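Local coordinates for gene 2 protein (Enterobacteria phage Sf6, PDB 5C12) that forms the large terminase subunit of a DNA-packaging motor, here its metal-dependent nuclease domain, which probably cuts viral DNA by a two-metal-ion mechanism, at residues A[176-186]-A[195-203]. The protein carries 1 engineered substitution. Numbering follows the deposited sequence.
Sequences LADRLYLTYRA and PDDMLSFDK
Arg179 holds the carbonyl of Met198, and Thr183, one turn on along helix 168-189, takes the N-H of Leu199. Arg179 runs extended from CG to NE (chi2 -176°, chi3 -176°), and this carries its guanidinium past the carbonyl of Met198. Arg179 NH1 donates a nearly straight hydrogen bond to Met198 O at 2.9 Å. The oxygen lies at the edge of the guanidinium, in its plane. At the root of the same side chain, Arg179 CA makes a CA-H...O contact of 3.3 Å with Asp197 O.

Thr183 OG1 acts as acceptor and donor at once. Thr183 OG1 accepts from Leu199 N at 3.0 Å. Thr183 OG1 also donates to Arg179 O of its own helix at 2.7 Å. With chi1 at -54°, OG1 sits anti to the carbonyl carbon and can serve both. Arg179 O thus has two donors, Thr183 N and Thr183 OG1, on opposite faces of its carbonyl plane.

Apolar groups flank these bonds. Met198 SD rests 3.8 Å from Ala186 CB. Leu182 CD2 lies alongside Asp197 CB. Leu176 CD1 meets Leu199 CD2 tightly, at 3.5 Å. Leu180 CD2 reaches Phe201 CE2 at 3.7 Å, the two side chains crossing at about a right angle. Phe201 also packs edge-to-face with Phe215 of helix 208-218.

The side chain of Leu176 is about 12 Å from a bound magnesium ion. The contact ties a long helix to the 3-10 turn and loop leading into the short edge strand 200-201. That strand ends the mixed sheet of a terminase nuclease domain with the RNase H-like fold.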
loop_
_atom_site.group_PDB
_atom_site.type_symbol
_atom_site.label_atom_id
_atom_site.label_comp_id
_atom_site.label_asym_id
_atom_site.label_seq_id
_atom_site.Cartn_x
_atom_site.Cartn_y
_atom_site.Cartn_z
ATOM N N LEU A 176 -2.698 4.665 5.149
ATOM C CA LEU A 176 -3.772 4.204 4.268
ATOM C C LEU A 176 -5.117 4.312 4.997
ATOM O O LEU A 176 -6.094 4.857 4.462
ATOM C CB LEU A 176 -3.490 2.780 3.833
ATOM C CG LEU A 176 -4.553 2.025 3.027
ATOM C CD1 LEU A 176 -4.879 2.835 1.785
ATOM C CD2 LEU A 176 -4.045 0.643 2.669
ATOM N N ALA A 177 -5.176 3.779 6.216
ATOM C CA ALA A 177 -6.410 3.790 6.969
ATOM C C ALA A 177 -6.896 5.215 7.210
ATOM O O ALA A 177 -8.093 5.490 7.099
ATOM C CB ALA A 177 -6.259 3.037 8.260
ATOM N N ASP A 178 -5.991 6.127 7.548
ATOM C CA ASP A 178 -6.360 7.520 7.765
ATOM C C ASP A 178 -6.902 8.164 6.489
ATOM O O ASP A 178 -7.929 8.859 6.539
ATOM C CB ASP A 178 -5.168 8.328 8.287
ATOM C CG ASP A 178 -4.780 7.987 9.705
ATOM O OD1 ASP A 178 -5.487 7.226 10.384
ATOM O OD2 ASP A 178 -3.724 8.525 10.150
ATOM N N ARG A 179 -6.257 7.926 5.352
ATOM C CA ARG A 179 -6.767 8.446 4.082
ATOM C C ARG A 179 -8.173 7.929 3.826
ATOM O O ARG A 179 -9.070 8.685 3.441
ATOM C CB ARG A 179 -5.892 8.050 2.898
ATOM C CG ARG A 179 -4.588 8.802 2.791
ATOM C CD ARG A 179 -3.939 8.317 1.500
ATOM N NE ARG A 179 -2.623 8.883 1.286
ATOM C CZ ARG A 179 -2.331 9.835 0.412
ATOM N NH1 ARG A 179 -3.231 10.377 -0.400
ATOM N NH2 ARG A 179 -1.076 10.227 0.315
ATOM N N LEU A 180 -8.370 6.636 4.026
ATOM C CA LEU A 180 -9.677 6.031 3.760
ATOM C C LEU A 180 -10.773 6.573 4.680
ATOM O O LEU A 180 -11.880 6.872 4.235
ATOM C CB LEU A 180 -9.586 4.524 3.896
ATOM C CG LEU A 180 -8.736 3.892 2.802
ATOM C CD1 LEU A 180 -8.428 2.434 3.162
ATOM C CD2 LEU A 180 -9.412 3.987 1.415
ATOM N N TYR A 181 -10.466 6.715 5.962
ATOM C CA TYR A 181 -11.444 7.242 6.905
ATOM C C TYR A 181 -11.828 8.680 6.571
ATOM O O TYR A 181 -12.996 9.038 6.584
ATOM C CB TYR A 181 -10.910 7.174 8.336
ATOM C CG TYR A 181 -11.831 7.787 9.351
ATOM C CD1 TYR A 181 -12.999 7.161 9.693
ATOM C CD2 TYR A 181 -11.525 8.994 9.948
ATOM C CE1 TYR A 181 -13.852 7.716 10.625
ATOM C CE2 TYR A 181 -12.370 9.558 10.880
ATOM C CZ TYR A 181 -13.516 8.908 11.209
ATOM O OH TYR A 181 -14.394 9.447 12.137
ATOM N N LEU A 182 -10.847 9.516 6.275
ATOM C CA LEU A 182 -11.130 10.895 5.907
ATOM C C LEU A 182 -12.010 10.932 4.631
ATOM O O LEU A 182 -12.912 11.769 4.491
ATOM C CB LEU A 182 -9.828 11.671 5.716
ATOM C CG LEU A 182 -9.823 13.169 5.926
ATOM C CD1 LEU A 182 -10.191 13.502 7.375
ATOM C CD2 LEU A 182 -8.441 13.702 5.564
ATOM N N THR A 183 -11.749 10.015 3.703
ATOM C CA THR A 183 -12.531 9.920 2.463
ATOM C C THR A 183 -13.959 9.523 2.768
ATOM O O THR A 183 -14.902 10.118 2.252
ATOM C CB THR A 183 -11.906 8.928 1.478
ATOM O OG1 THR A 183 -10.542 9.286 1.260
ATOM C CG2 THR A 183 -12.582 8.989 0.170
ATOM N N TYR A 184 -14.117 8.547 3.653
ATOM C CA TYR A 184 -15.443 8.146 4.113
ATOM C C TYR A 184 -16.206 9.315 4.730
ATOM O O TYR A 184 -17.377 9.519 4.443
ATOM C CB TYR A 184 -15.315 6.997 5.109
ATOM C CG TYR A 184 -16.571 6.637 5.827
ATOM C CD1 TYR A 184 -17.517 5.815 5.238
ATOM C CD2 TYR A 184 -16.805 7.107 7.108
ATOM C CE1 TYR A 184 -18.691 5.490 5.907
ATOM C CE2 TYR A 184 -17.959 6.790 7.780
ATOM C CZ TYR A 184 -18.893 5.992 7.179
ATOM O OH TYR A 184 -20.035 5.682 7.876
ATOM N N ARG A 185 -15.557 10.076 5.603
ATOM C CA ARG A 185 -16.229 11.199 6.245
ATOM C C ARG A 185 -16.622 12.271 5.218
ATOM O O ARG A 185 -17.654 12.905 5.329
ATOM C CB ARG A 185 -15.361 11.801 7.346
ATOM C CG ARG A 185 -15.086 10.857 8.520
ATOM C CD ARG A 185 -16.334 10.372 9.250
ATOM N NE ARG A 185 -17.119 11.457 9.840
ATOM C CZ ARG A 185 -18.131 11.269 10.684
ATOM N NH1 ARG A 185 -18.467 10.040 11.049
ATOM N NH2 ARG A 185 -18.792 12.304 11.174
ATOM N N ALA A 186 -15.802 12.459 4.193
ATOM C CA ALA A 186 -16.131 13.441 3.175
ATOM C C ALA A 186 -17.297 12.981 2.295
ATOM O O ALA A 186 -18.208 13.751 2.000
ATOM C CB ALA A 186 -14.902 13.698 2.307
ATOM N N PRO A 195 -8.244 16.705 -0.934
ATOM C CA PRO A 195 -8.051 15.472 -1.716
ATOM C C PRO A 195 -6.677 14.858 -1.520
ATOM O O PRO A 195 -6.491 13.631 -1.601
ATOM C CB PRO A 195 -8.221 15.946 -3.163
ATOM C CG PRO A 195 -9.095 17.136 -3.065
ATOM C CD PRO A 195 -8.738 17.812 -1.766
ATOM N N ASP A 196 -5.695 15.699 -1.220
ATOM C CA ASP A 196 -4.343 15.198 -0.987
ATOM C C ASP A 196 -4.227 14.276 0.231
ATOM O O ASP A 196 -3.297 13.464 0.341
ATOM C CB ASP A 196 -3.359 16.363 -0.864
ATOM C CG ASP A 196 -2.968 16.939 -2.211
ATOM O OD1 ASP A 196 -3.602 16.608 -3.235
ATOM O OD2 ASP A 196 -2.039 17.770 -2.233
ATOM N N ASP A 197 -5.191 14.372 1.131
ATOM C CA ASP A 197 -5.239 13.560 2.334
ATOM C C ASP A 197 -6.248 12.386 2.204
ATOM O O ASP A 197 -6.440 11.633 3.145
ATOM C CB ASP A 197 -5.635 14.441 3.518
ATOM C CG ASP A 197 -4.635 15.556 3.783
ATOM O OD1 ASP A 197 -3.437 15.294 3.561
ATOM O OD2 ASP A 197 -5.049 16.659 4.211
ATOM N N MET A 198 -6.870 12.262 1.044
ATOM C CA MET A 198 -7.872 11.212 0.806
ATOM C C MET A 198 -7.289 10.097 -0.063
ATOM O O MET A 198 -6.107 10.138 -0.431
ATOM C CB MET A 198 -9.098 11.816 0.131
ATOM C CG MET A 198 -9.900 12.697 1.076
ATOM S SD MET A 198 -11.570 13.140 0.548
ATOM C CE MET A 198 -11.255 14.444 -0.614
ATOM N N LEU A 199 -8.106 9.098 -0.403
ATOM C CA LEU A 199 -7.709 8.061 -1.342
ATOM C C LEU A 199 -8.969 7.591 -2.044
ATOM O O LEU A 199 -9.963 7.277 -1.392
ATOM C CB LEU A 199 -7.033 6.890 -0.640
ATOM C CG LEU A 199 -6.287 6.002 -1.639
ATOM C CD1 LEU A 199 -5.070 6.709 -2.218
ATOM C CD2 LEU A 199 -5.900 4.684 -0.966
ATOM N N SER A 200 -8.950 7.647 -3.365
ATOM C CA SER A 200 -10.029 7.176 -4.214
ATOM C C SER A 200 -9.607 5.948 -4.989
ATOM O O SER A 200 -8.483 5.868 -5.490
ATOM C CB SER A 200 -10.446 8.275 -5.184
ATOM O OG SER A 200 -11.548 7.858 -5.984
ATOM N N PHE A 201 -10.506 4.975 -5.121
ATOM C CA PHE A 201 -10.273 3.872 -6.035
ATOM C C PHE A 201 -10.965 4.107 -7.378
ATOM O O PHE A 201 -12.169 4.218 -7.449
ATOM C CB PHE A 201 -10.737 2.544 -5.427
ATOM C CG PHE A 201 -10.052 2.218 -4.136
ATOM C CD1 PHE A 201 -8.769 1.711 -4.142
ATOM C CD2 PHE A 201 -10.697 2.430 -2.925
ATOM C CE1 PHE A 201 -8.122 1.441 -2.944
ATOM C CE2 PHE A 201 -10.057 2.170 -1.740
ATOM C CZ PHE A 201 -8.774 1.657 -1.748
ATOM N N ASP A 202 -10.203 4.210 -8.446
ATOM C CA ASP A 202 -10.794 4.359 -9.773
ATOM C C ASP A 202 -11.313 2.997 -10.231
ATOM O O ASP A 202 -10.566 2.182 -10.772
ATOM C CB ASP A 202 -9.761 4.929 -10.728
ATOM C CG ASP A 202 -10.343 5.292 -12.079
ATOM O OD1 ASP A 202 -11.347 4.687 -12.499
ATOM O OD2 ASP A 202 -9.766 6.178 -12.734
ATOM N N LYS A 203 -12.595 2.746 -9.992
ATOM C CA LYS A 203 -13.152 1.428 -10.197
ATOM C C LYS A 203 -13.068 0.991 -11.661
ATOM O O LYS A 203 -12.749 -0.162 -11.942
ATOM C CB LYS A 203 -14.608 1.367 -9.707
ATOM C CG LYS A 203 -15.255 -0.018 -9.881
ATOM C CD LYS A 203 -16.631 -0.095 -9.246
ATOM C CE LYS A 203 -17.190 -1.508 -9.344
ATOM N NZ LYS A 203 -18.520 -1.635 -8.692
#